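Local coordinates for myosin-17 (Arabidopsis thaliana, PDB 7KFL), which probably binds cargo or its adaptors through this globular tail, so that the plant class XI motor can haul organelles along actin, at residues K165-I170 with R240-Q245; D172-E177 with N223-L228; A234-V239 with T288-G293; S294-D297 with I302-A305. All coordinates share one frame; numbering follows the deposited sequence.

Contact 1: residues K165-I170 with R240-Q245; sequences KIYGMI and RKVFTQ
K241, V242 and Q245 receive the tyrosine Y167 where helix 150-186 crosses helix 236-260, a buried joint of the all-helical globular tail of a class XI myosin. The short segments cross at -43° with axes 10.6 Å apart, a gap that a long flat side chain spans well. Along the second segment, K241 comes first: its CB lies 3.3 Å from Y167 OH, while the chain bends at chi2 and carries the amine away from the joint. V242 follows, a branched residue compact enough to pack against a ring; its CG2 meets Y167 CE2 at 3.3 Å. Y167 reaches this far because its CG stands anti to the backbone N (chi1 169°), sending the ring across the gap. One turn after K241, Q245 supplies the polar end, and its amide plane is turned 61° from the ring. R171 also donates to OE1 of Q245, and NE2 donates to S383 O, fixing the amide's orientation. A phenylalanine in place of Y167 would probably leave Q245 OE1 without its phenolic partner. That partner, Y167 OH, makes a weak hydrogen bond to Q245 OE1, 2.8 Å away at the ring edge, near the ring plane.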
loop_
_atom_site.group_PDB
_atom_site.type_symbol
_atom_site.label_atom_id
_atom_site.label_comp_id
_atom_site.label_asym_id
_atom_site.label_seq_id
_atom_site.Cartn_x
_atom_site.Cartn_y
_atom_site.Cartn_z
ATOM N N LYS A 165 3.815 -0.573 11.295
ATOM C CA LYS A 165 4.249 -1.992 11.175
ATOM C C LYS A 165 3.112 -2.837 10.588
ATOM O O LYS A 165 3.374 -3.619 9.651
ATOM C CB LYS A 165 4.669 -2.545 12.539
ATOM C CG LYS A 165 5.018 -4.026 12.559
ATOM C CD LYS A 165 5.720 -4.452 13.828
ATOM C CE LYS A 165 5.821 -5.956 13.977
ATOM N NZ LYS A 165 6.739 -6.548 12.977
ATOM N N ILE A 166 1.903 -2.696 11.137
ATOM C CA ILE A 166 0.692 -3.453 10.705
ATOM C C ILE A 166 0.390 -3.094 9.243
ATOM O O ILE A 166 0.320 -4.022 8.416
ATOM C CB ILE A 166 -0.492 -3.189 11.661
ATOM C CG1 ILE A 166 -0.277 -3.891 13.005
ATOM C CG2 ILE A 166 -1.817 -3.592 11.028
ATOM C CD1 ILE A 166 -1.110 -3.333 14.138
ATOM N N TYR A 167 0.251 -1.800 8.933
ATOM C CA TYR A 167 0.070 -1.277 7.552
ATOM C C TYR A 167 1.100 -1.927 6.619
ATOM O O TYR A 167 0.716 -2.415 5.542
ATOM C CB TYR A 167 0.226 0.244 7.505
ATOM C CG TYR A 167 0.317 0.810 6.111
ATOM C CD1 TYR A 167 1.532 0.904 5.451
ATOM C CD2 TYR A 167 -0.816 1.241 5.441
ATOM C CE1 TYR A 167 1.621 1.419 4.168
ATOM C CE2 TYR A 167 -0.744 1.764 4.159
ATOM C CZ TYR A 167 0.479 1.850 3.518
ATOM O OH TYR A 167 0.544 2.355 2.253
ATOM N N GLY A 168 2.372 -1.903 7.028
ATOM C CA GLY A 168 3.507 -2.462 6.271
ATOM C C GLY A 168 3.342 -3.948 6.004
ATOM O O GLY A 168 3.682 -4.376 4.889
ATOM N N MET A 169 2.836 -4.706 6.984
ATOM C CA MET A 169 2.707 -6.191 6.923
ATOM C C MET A 169 1.556 -6.586 5.988
ATOM O O MET A 169 1.741 -7.542 5.212
ATOM C CB MET A 169 2.474 -6.785 8.316
ATOM C CG MET A 169 3.756 -6.934 9.112
ATOM S SD MET A 169 3.474 -6.961 10.896
ATOM C CE MET A 169 3.078 -8.691 11.143
ATOM N N ILE A 170 0.419 -5.886 6.062
ATOM C CA ILE A 170 -0.739 -6.081 5.137
ATOM C C ILE A 170 -0.238 -5.871 3.701
ATOM O O ILE A 170 -0.409 -6.789 2.872
ATOM C CB ILE A 170 -1.916 -5.144 5.491
ATOM C CG1 ILE A 170 -2.590 -5.558 6.802
ATOM C CG2 ILE A 170 -2.922 -5.071 4.351
ATOM C CD1 ILE A 170 -3.566 -4.537 7.355
ATOM N N ARG A 240 -6.559 3.466 0.437
ATOM C CA ARG A 240 -6.085 4.217 -0.759
ATOM C C ARG A 240 -4.555 4.148 -0.842
ATOM O O ARG A 240 -4.040 3.948 -1.960
ATOM C CB ARG A 240 -6.535 5.680 -0.721
ATOM C CG ARG A 240 -8.004 5.889 -1.058
ATOM C CD ARG A 240 -8.311 7.305 -1.510
ATOM N NE ARG A 240 -8.314 8.262 -0.410
ATOM C CZ ARG A 240 -9.298 8.416 0.477
ATOM N NH1 ARG A 240 -10.386 7.664 0.420
ATOM N NH2 ARG A 240 -9.184 9.320 1.435
ATOM N N LYS A 241 -3.858 4.320 0.289
ATOM C CA LYS A 241 -2.372 4.271 0.360
ATOM C C LYS A 241 -1.895 2.876 -0.052
ATOM O O LYS A 241 -1.079 2.796 -0.986
ATOM C CB LYS A 241 -1.850 4.604 1.761
ATOM C CG LYS A 241 -2.208 5.984 2.304
ATOM C CD LYS A 241 -2.188 7.101 1.282
ATOM C CE LYS A 241 -2.462 8.452 1.908
ATOM N NZ LYS A 241 -2.217 9.569 0.965
ATOM N N VAL A 242 -2.411 1.828 0.601
ATOM C CA VAL A 242 -1.965 0.412 0.420
ATOM C C VAL A 242 -1.939 0.094 -1.079
ATOM O O VAL A 242 -0.873 -0.308 -1.582
ATOM C CB VAL A 242 -2.857 -0.593 1.178
ATOM C CG1 VAL A 242 -2.429 -2.032 0.924
ATOM C CG2 VAL A 242 -2.887 -0.327 2.673
ATOM N N PHE A 243 -3.070 0.279 -1.764
ATOM C CA PHE A 243 -3.268 -0.147 -3.175
ATOM C C PHE A 243 -2.422 0.730 -4.107
ATOM O O PHE A 243 -1.857 0.173 -5.072
ATOM C CB PHE A 243 -4.758 -0.178 -3.525
ATOM C CG PHE A 243 -5.479 -1.363 -2.934
ATOM C CD1 PHE A 243 -5.155 -2.652 -3.334
ATOM C CD2 PHE A 243 -6.458 -1.198 -1.966
ATOM C CE1 PHE A 243 -5.798 -3.749 -2.783
ATOM C CE2 PHE A 243 -7.102 -2.297 -1.420
ATOM C CZ PHE A 243 -6.772 -3.570 -1.830
ATOM N N THR A 244 -2.310 2.033 -3.817
ATOM C CA THR A 244 -1.437 2.985 -4.559
ATOM C C THR A 244 0.016 2.498 -4.479
ATOM O O THR A 244 0.687 2.488 -5.522
ATOM C CB THR A 244 -1.584 4.421 -4.042
ATOM O OG1 THR A 244 -2.958 4.797 -4.150
ATOM C CG2 THR A 244 -0.735 5.413 -4.806
ATOM N N GLN A 245 0.468 2.091 -3.289
ATOM C CA GLN A 245 1.838 1.556 -3.053
ATOM C C GLN A 245 1.995 0.188 -3.733
ATOM O O GLN A 245 3.124 -0.131 -4.147
ATOM C CB GLN A 245 2.138 1.472 -1.553
ATOM C CG GLN A 245 2.336 2.833 -0.899
ATOM C CD GLN A 245 3.137 2.765 0.380
ATOM O OE1 GLN A 245 3.066 1.795 1.133
ATOM N NE2 GLN A 245 3.906 3.810 0.641
#

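Contact 2: residues D172-E177 with N223-L228; sequences DNLKKE and NSYLNL
Y225 reaches from helix 205-231 to L174 and E177 on helix 150-186, joining two antiparallel helices of the globular tail bundle whose short segments meet at 157° with axes 11.3 Å apart. Its CB points at the other helix and touches L174 CD2 at 4.2 Å. From there CG, set beside the backbone N, starts a ring that runs alongside L174 in the opposite sense. L174 CD1 rests over one face in a CH-pi contact, 3.9 Å from the ring centroid and offset toward the rim, nearest CD1 of Y225. Farther along the same face, CD2 and CE2 meet L174 CB, the latter at 3.9 Å. Leucine suits this place, its other neighbours F243 and I246 of helix 236-260 being apolar too. CE1 and CZ run up to the carboxylate of E177, whose extended chain crosses the tyrosine obliquely, the two planes 56° apart. A glutamate serves here because its two oxygens can divide their work: OE2 is bound by S221, and OE1 takes the phenol. N71 also bonds to the hydroxyl. Y225 OH donates to E177 OE1 over 2.8 Å, approaching from above the carboxylate plane, 45° out of it.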
loop_
_atom_site.group_PDB
_atom_site.type_symbol
_atom_site.label_atom_id
_atom_site.label_comp_id
_atom_site.label_asym_id
_atom_site.label_seq_id
_atom_site.Cartn_x
_atom_site.Cartn_y
_atom_site.Cartn_z
ATOM N N ASP A 172 2.886 -5.726 2.451
ATOM C CA ASP A 172 3.990 -6.656 2.086
ATOM C C ASP A 172 3.414 -8.068 1.879
ATOM O O ASP A 172 3.864 -8.741 0.935
ATOM C CB ASP A 172 5.138 -6.574 3.103
ATOM C CG ASP A 172 5.941 -5.276 3.044
ATOM O OD1 ASP A 172 5.705 -4.465 2.116
ATOM O OD2 ASP A 172 6.801 -5.076 3.929
ATOM N N ASN A 173 2.436 -8.489 2.690
ATOM C CA ASN A 173 1.727 -9.793 2.537
ATOM C C ASN A 173 1.057 -9.868 1.157
ATOM O O ASN A 173 1.137 -10.941 0.520
ATOM C CB ASN A 173 0.673 -10.026 3.626
ATOM C CG ASN A 173 1.249 -10.498 4.945
ATOM O OD1 ASN A 173 2.457 -10.678 5.081
ATOM N ND2 ASN A 173 0.387 -10.695 5.930
ATOM N N LEU A 174 0.412 -8.778 0.727
ATOM C CA LEU A 174 -0.258 -8.662 -0.597
ATOM C C LEU A 174 0.800 -8.702 -1.709
ATOM O O LEU A 174 0.560 -9.406 -2.709
ATOM C CB LEU A 174 -1.085 -7.372 -0.632
ATOM C CG LEU A 174 -1.798 -7.046 -1.945
ATOM C CD1 LEU A 174 -2.535 -8.252 -2.503
ATOM C CD2 LEU A 174 -2.762 -5.887 -1.752
ATOM N N LYS A 175 1.924 -7.992 -1.532
ATOM C CA LYS A 175 3.087 -7.991 -2.466
ATOM C C LYS A 175 3.581 -9.430 -2.679
ATOM O O LYS A 175 3.820 -9.799 -3.840
ATOM C CB LYS A 175 4.236 -7.121 -1.942
ATOM C CG LYS A 175 4.074 -5.619 -2.146
ATOM C CD LYS A 175 5.349 -4.824 -1.910
ATOM C CE LYS A 175 5.129 -3.323 -1.935
ATOM N NZ LYS A 175 6.388 -2.565 -1.728
ATOM N N LYS A 176 3.721 -10.202 -1.598
ATOM C CA LYS A 176 4.238 -11.599 -1.609
ATOM C C LYS A 176 3.257 -12.519 -2.349
ATOM O O LYS A 176 3.720 -13.516 -2.941
ATOM C CB LYS A 176 4.461 -12.081 -0.172
ATOM C CG LYS A 176 4.939 -13.519 -0.013
ATOM C CD LYS A 176 4.610 -14.099 1.350
ATOM C CE LYS A 176 5.771 -14.822 2.001
ATOM N NZ LYS A 176 5.579 -14.950 3.467
ATOM N N GLU A 177 1.957 -12.211 -2.302
ATOM C CA GLU A 177 0.881 -13.053 -2.892
ATOM C C GLU A 177 0.821 -12.841 -4.412
ATOM O O GLU A 177 0.630 -13.846 -5.126
ATOM C CB GLU A 177 -0.465 -12.742 -2.237
ATOM C CG GLU A 177 -1.503 -13.828 -2.460
ATOM C CD GLU A 177 -2.823 -13.602 -1.745
ATOM O OE1 GLU A 177 -2.815 -13.535 -0.495
ATOM O OE2 GLU A 177 -3.854 -13.478 -2.441
ATOM N N ASN A 223 -8.943 -7.838 -4.645
ATOM C CA ASN A 223 -10.343 -7.765 -4.138
ATOM C C ASN A 223 -10.442 -8.426 -2.756
ATOM O O ASN A 223 -11.179 -7.888 -1.908
ATOM C CB ASN A 223 -11.344 -8.396 -5.114
ATOM C CG ASN A 223 -11.842 -7.439 -6.177
ATOM O OD1 ASN A 223 -11.835 -6.225 -5.987
ATOM N ND2 ASN A 223 -12.301 -7.975 -7.297
ATOM N N SER A 224 -9.747 -9.547 -2.538
ATOM C CA SER A 224 -9.687 -10.258 -1.232
ATOM C C SER A 224 -9.279 -9.271 -0.134
ATOM O O SER A 224 -10.030 -9.133 0.854
ATOM C CB SER A 224 -8.740 -11.424 -1.277
ATOM O OG SER A 224 -9.083 -12.311 -2.326
ATOM N N TYR A 225 -8.138 -8.601 -0.319
ATOM C CA TYR A 225 -7.543 -7.654 0.660
ATOM C C TYR A 225 -8.452 -6.426 0.785
ATOM O O TYR A 225 -8.652 -5.956 1.920
ATOM C CB TYR A 225 -6.100 -7.310 0.279
ATOM C CG TYR A 225 -5.108 -8.408 0.576
ATOM C CD1 TYR A 225 -5.075 -9.561 -0.189
ATOM C CD2 TYR A 225 -4.215 -8.310 1.630
ATOM C CE1 TYR A 225 -4.175 -10.581 0.071
ATOM C CE2 TYR A 225 -3.309 -9.322 1.908
ATOM C CZ TYR A 225 -3.286 -10.463 1.123
ATOM O OH TYR A 225 -2.405 -11.473 1.376
ATOM N N LEU A 226 -9.010 -5.946 -0.331
ATOM C CA LEU A 226 -9.977 -4.814 -0.335
ATOM C C LEU A 226 -11.173 -5.168 0.561
ATOM O O LEU A 226 -11.499 -4.365 1.450
ATOM C CB LEU A 226 -10.417 -4.514 -1.773
ATOM C CG LEU A 226 -11.468 -3.416 -1.931
ATOM C CD1 LEU A 226 -11.020 -2.120 -1.271
ATOM C CD2 LEU A 226 -11.786 -3.177 -3.398
ATOM N N ASN A 227 -11.780 -6.340 0.352
ATOM C CA ASN A 227 -13.019 -6.781 1.050
ATOM C C ASN A 227 -12.711 -7.071 2.526
ATOM O O ASN A 227 -13.597 -6.819 3.371
ATOM C CB ASN A 227 -13.656 -7.991 0.361
ATOM C CG ASN A 227 -14.206 -7.669 -1.014
ATOM O OD1 ASN A 227 -14.745 -6.588 -1.236
ATOM N ND2 ASN A 227 -14.080 -8.602 -1.944
ATOM N N LEU A 228 -11.506 -7.577 2.819
ATOM C CA LEU A 228 -11.034 -7.905 4.193
ATOM C C LEU A 228 -10.879 -6.619 5.012
ATOM O O LEU A 228 -11.104 -6.667 6.238
ATOM C CB LEU A 228 -9.700 -8.653 4.101
ATOM C CG LEU A 228 -9.009 -8.947 5.432
ATOM C CD1 LEU A 228 -9.887 -9.809 6.326
ATOM C CD2 LEU A 228 -7.665 -9.618 5.202
#

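Contact 3: residues A234-V239 with T288-G293; sequences APPFLV and TDEYAG
The first turn of helix 236-260 packs against the short helix 289-292, P236 and V239 meeting E290 and Y291. Proline fits the first helical turn, where no earlier carbonyl needs its missing N-H, and P235 before it holds the N-cap position. P236 lies alongside E290, both side chains pointing the same way: its CB is 3.6 Å from E290 O and 3.8 Å from E290 CG. Here the N-terminal turn of a long helix of the globular tail joins a short one, P236 CA only 5.6 Å from Y291 CA; most of the 48 residues between the segments belong to helix 236-260 and helix 267-287. Y291 has its CG beside the backbone N (chi1 -71°), which brings the end of the ring to the start of the long helix. V239 CG1 meets the ring at its edge, 3.9 Å from Y291 CD1, while P236 CG approaches Y291 OH obliquely at 4.1 Å. A tyrosine serves well: its ring packs on V239 and L226 of helix 205-231, K230 makes a cation-pi contact with it, and its hydroxyl bonds to a water. At the ring edge that water donates to A234 O at 2.7 Å and lies 3.3 Å from Y291 OH.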
loop_
_atom_site.group_PDB
_atom_site.type_symbol
_atom_site.label_atom_id
_atom_site.label_comp_id
_atom_site.label_asym_id
_atom_site.label_seq_id
_atom_site.Cartn_x
_atom_site.Cartn_y
_atom_site.Cartn_z
ATOM N N ALA A 234 -11.708 -0.522 7.785
ATOM C CA ALA A 234 -10.419 0.193 7.649
ATOM C C ALA A 234 -10.697 1.555 7.019
ATOM O O ALA A 234 -11.416 1.628 6.023
ATOM C CB ALA A 234 -9.459 -0.619 6.815
ATOM N N PRO A 235 -10.169 2.669 7.577
ATOM C CA PRO A 235 -10.457 4.002 7.047
ATOM C C PRO A 235 -10.036 4.101 5.582
ATOM O O PRO A 235 -8.878 3.848 5.258
ATOM C CB PRO A 235 -9.653 4.957 7.942
ATOM C CG PRO A 235 -8.614 4.077 8.610
ATOM C CD PRO A 235 -9.256 2.712 8.730
ATOM N N PRO A 236 -10.960 4.448 4.654
ATOM C CA PRO A 236 -10.663 4.429 3.220
ATOM C C PRO A 236 -9.301 5.047 2.856
ATOM O O PRO A 236 -8.628 4.499 2.002
ATOM C CB PRO A 236 -11.813 5.253 2.622
ATOM C CG PRO A 236 -12.970 5.005 3.563
ATOM C CD PRO A 236 -12.340 4.880 4.935
ATOM N N PHE A 237 -8.939 6.153 3.515
ATOM C CA PHE A 237 -7.655 6.888 3.350
ATOM C C PHE A 237 -6.471 5.912 3.423
ATOM O O PHE A 237 -5.607 5.951 2.525
ATOM C CB PHE A 237 -7.535 7.986 4.410
ATOM C CG PHE A 237 -6.219 8.721 4.407
ATOM C CD1 PHE A 237 -5.126 8.220 5.101
ATOM C CD2 PHE A 237 -6.068 9.909 3.707
ATOM C CE1 PHE A 237 -3.913 8.889 5.092
ATOM C CE2 PHE A 237 -4.855 10.579 3.701
ATOM C CZ PHE A 237 -3.780 10.070 4.396
ATOM N N LEU A 238 -6.425 5.078 4.466
ATOM C CA LEU A 238 -5.333 4.087 4.684
ATOM C C LEU A 238 -5.361 3.025 3.580
ATOM O O LEU A 238 -4.273 2.568 3.190
ATOM C CB LEU A 238 -5.471 3.434 6.064
ATOM C CG LEU A 238 -4.833 4.180 7.236
ATOM C CD1 LEU A 238 -4.633 3.241 8.417
ATOM C CD2 LEU A 238 -3.506 4.813 6.846
ATOM N N VAL A 239 -6.551 2.649 3.102
ATOM C CA VAL A 239 -6.729 1.609 2.044
ATOM C C VAL A 239 -6.254 2.191 0.705
ATOM O O VAL A 239 -5.600 1.450 -0.055
ATOM C CB VAL A 239 -8.185 1.104 1.980
ATOM C CG1 VAL A 239 -8.374 0.065 0.883
ATOM C CG2 VAL A 239 -8.646 0.543 3.318
ATOM N N THR A 288 -13.483 1.842 -6.994
ATOM C CA THR A 288 -13.797 3.299 -6.967
ATOM C C THR A 288 -12.599 4.066 -6.397
ATOM O O THR A 288 -11.773 3.442 -5.707
ATOM C CB THR A 288 -15.087 3.623 -6.195
ATOM O OG1 THR A 288 -14.873 3.445 -4.795
ATOM C CG2 THR A 288 -16.271 2.792 -6.637
ATOM N N ASP A 289 -12.530 5.373 -6.668
ATOM C CA ASP A 289 -11.403 6.264 -6.272
ATOM C C ASP A 289 -11.291 6.324 -4.742
ATOM O O ASP A 289 -10.182 6.604 -4.256
ATOM C CB ASP A 289 -11.563 7.664 -6.875
ATOM C CG ASP A 289 -11.353 7.712 -8.381
ATOM O OD1 ASP A 289 -10.252 7.338 -8.835
ATOM O OD2 ASP A 289 -12.296 8.119 -9.091
ATOM N N GLU A 290 -12.388 6.070 -4.018
ATOM C CA GLU A 290 -12.442 6.084 -2.529
ATOM C C GLU A 290 -11.490 5.027 -1.948
ATOM O O GLU A 290 -10.922 5.292 -0.874
ATOM C CB GLU A 290 -13.872 5.850 -2.029
ATOM C CG GLU A 290 -13.963 5.669 -0.521
ATOM C CD GLU A 290 -15.325 5.938 0.090
ATOM O OE1 GLU A 290 -15.766 7.107 0.055
ATOM O OE2 GLU A 290 -15.941 4.983 0.611
ATOM N N TYR A 291 -11.345 3.875 -2.610
ATOM C CA TYR A 291 -10.539 2.719 -2.126
ATOM C C TYR A 291 -9.332 2.457 -3.038
ATOM O O TYR A 291 -8.366 1.843 -2.549
ATOM C CB TYR A 291 -11.423 1.476 -2.000
ATOM C CG TYR A 291 -12.407 1.535 -0.860
ATOM C CD1 TYR A 291 -12.044 1.136 0.415
ATOM C CD2 TYR A 291 -13.698 2.001 -1.051
ATOM C CE1 TYR A 291 -12.940 1.190 1.472
ATOM C CE2 TYR A 291 -14.606 2.062 -0.006
ATOM C CZ TYR A 291 -14.226 1.654 1.261
ATOM O OH TYR A 291 -15.114 1.709 2.297
ATOM N N ALA A 292 -9.383 2.891 -4.303
ATOM C CA ALA A 292 -8.300 2.727 -5.303
ATOM C C ALA A 292 -7.336 3.919 -5.245
ATOM O O ALA A 292 -6.137 3.716 -5.514
ATOM C CB ALA A 292 -8.889 2.573 -6.683
ATOM N N GLY A 293 -7.845 5.114 -4.923
ATOM C CA GLY A 293 -7.063 6.364 -4.875
ATOM C C GLY A 293 -6.571 6.753 -6.258
ATOM O O GLY A 293 -7.424 7.019 -7.128
HETATM O O HOH W 1 -13.479 0.433 4.861
#

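Contact 4: residues S294-D297 with I302-A305; sequences SAWD and IRQA
With CG anti to its backbone N (chi1 179°), the indole of W296 swings toward helix 300-309, and a bend at chi3 folds R303 flat beneath it. The guanidinium lies on one face of the ring, the planes 16° apart and the centres 3.7 Å from each other. R303 CZ sits 3.3 Å from W296 NE1, with the cation over the five-membered ring, while CD of R303 covers the six-membered ring in a CH-pi contact, 3.8 Å from its centroid. An arginine suits this place since its aliphatic stem and its planar cation can both lie along one broad aromatic surface. The same group is also tied to the backbone: R303 NH1 donates to W296 O at 3.0 Å, a bond far from straight (137°) and coming from above the carbonyl plane. D297 adds a long salt bridge, its OD1 3.7 Å from R303 NH1 near the plane of the guanidinium. An alanine at W296 would probably strip the arginine of its stacking surface and set the guanidinium freer to turn about its remaining bond and charge partner. At the surface, this cation-pi stack joins the loop after helix 289-292 to the helix that follows, within the DIL domain.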
loop_
_atom_site.group_PDB
_atom_site.type_symbol
_atom_site.label_atom_id
_atom_site.label_comp_id
_atom_site.label_asym_id
_atom_site.label_seq_id
_atom_site.Cartn_x
_atom_site.Cartn_y
_atom_site.Cartn_z
ATOM N N SER A 294 -5.248 6.774 -6.453
ATOM C CA SER A 294 -4.571 7.052 -7.749
ATOM C C SER A 294 -3.725 5.838 -8.157
ATOM O O SER A 294 -2.659 6.035 -8.773
ATOM C CB SER A 294 -3.745 8.310 -7.663
ATOM O OG SER A 294 -2.708 8.173 -6.704
ATOM N N ALA A 295 -4.199 4.629 -7.834
ATOM C CA ALA A 295 -3.531 3.339 -8.131
ATOM C C ALA A 295 -3.332 3.190 -9.643
ATOM O O ALA A 295 -2.284 2.658 -10.044
ATOM C CB ALA A 295 -4.336 2.193 -7.570
ATOM N N TRP A 296 -4.300 3.645 -10.445
ATOM C CA TRP A 296 -4.263 3.568 -11.930
ATOM C C TRP A 296 -3.103 4.418 -12.465
ATOM O O TRP A 296 -2.388 3.930 -13.361
ATOM C CB TRP A 296 -5.614 3.981 -12.536
ATOM C CG TRP A 296 -5.647 3.949 -14.033
ATOM C CD1 TRP A 296 -5.978 4.977 -14.870
ATOM C CD2 TRP A 296 -5.311 2.835 -14.882
ATOM N NE1 TRP A 296 -5.880 4.579 -16.177
ATOM C CE2 TRP A 296 -5.473 3.270 -16.216
ATOM C CE3 TRP A 296 -4.896 1.518 -14.649
ATOM C CZ2 TRP A 296 -5.233 2.433 -17.305
ATOM C CZ3 TRP A 296 -4.659 0.692 -15.726
ATOM C CH2 TRP A 296 -4.827 1.145 -17.035
ATOM N N ASP A 297 -2.910 5.623 -11.916
ATOM C CA ASP A 297 -1.885 6.605 -12.368
ATOM C C ASP A 297 -0.475 6.146 -11.966
ATOM O O ASP A 297 0.493 6.691 -12.521
ATOM C CB ASP A 297 -2.189 8.009 -11.838
ATOM C CG ASP A 297 -3.351 8.685 -12.550
ATOM O OD1 ASP A 297 -3.565 8.385 -13.747
ATOM O OD2 ASP A 297 -4.035 9.506 -11.904
ATOM N N ILE A 302 4.423 1.789 -17.229
ATOM C CA ILE A 302 4.146 0.521 -17.973
ATOM C C ILE A 302 3.090 0.794 -19.051
ATOM O O ILE A 302 3.259 0.281 -20.169
ATOM C CB ILE A 302 3.749 -0.638 -17.029
ATOM C CG1 ILE A 302 3.560 -1.956 -17.790
ATOM C CG2 ILE A 302 2.514 -0.306 -16.204
ATOM C CD1 ILE A 302 4.775 -2.413 -18.566
ATOM N N ARG A 303 2.059 1.587 -18.736
ATOM C CA ARG A 303 0.969 1.959 -19.680
ATOM C C ARG A 303 1.573 2.603 -20.935
ATOM O O ARG A 303 1.247 2.143 -22.051
ATOM C CB ARG A 303 -0.030 2.905 -19.004
ATOM C CG ARG A 303 -0.975 2.213 -18.032
ATOM C CD ARG A 303 -1.632 3.180 -17.065
ATOM N NE ARG A 303 -2.371 4.230 -17.751
ATOM C CZ ARG A 303 -2.843 5.334 -17.176
ATOM N NH1 ARG A 303 -2.660 5.554 -15.883
ATOM N NH2 ARG A 303 -3.499 6.220 -17.903
ATOM N N GLN A 304 2.429 3.611 -20.747
ATOM C CA GLN A 304 3.069 4.398 -21.837
ATOM C C GLN A 304 4.049 3.509 -22.612
ATOM O O GLN A 304 4.027 3.563 -23.857
ATOM C CB GLN A 304 3.757 5.638 -21.262
ATOM C CG GLN A 304 2.775 6.736 -20.872
ATOM C CD GLN A 304 3.426 7.888 -20.146
ATOM O OE1 GLN A 304 4.600 8.194 -20.344
ATOM N NE2 GLN A 304 2.655 8.555 -19.300
ATOM N N ALA A 305 4.868 2.724 -21.902
ATOM C CA ALA A 305 5.840 1.759 -22.472
ATOM C C ALA A 305 5.111 0.738 -23.354
ATOM O O ALA A 305 5.593 0.465 -24.466
ATOM C CB ALA A 305 6.601 1.075 -21.364
#

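Overall arrangement
From the N terminus, helix 150-186 is the first element used: it supplies one side of both contact 1 and contact 2. Helix 205-231 returns to it at contact 2, closing a 45-residue loop that lies wholly within the longer one completed when helix 236-260 arrives at contact 1. F243 joins the two by packing on L174 and L226. Contact 3 crosses contact 1 in the chain, since it starts from the beginning of helix 236-260 and closes at helix 289-292; R240 NH1 probably hydrogen-bonds to E290 O between them. Contact 4 comes last and closes a short local turn into helix 300-309, its centre about 18 Å from that of contact 3.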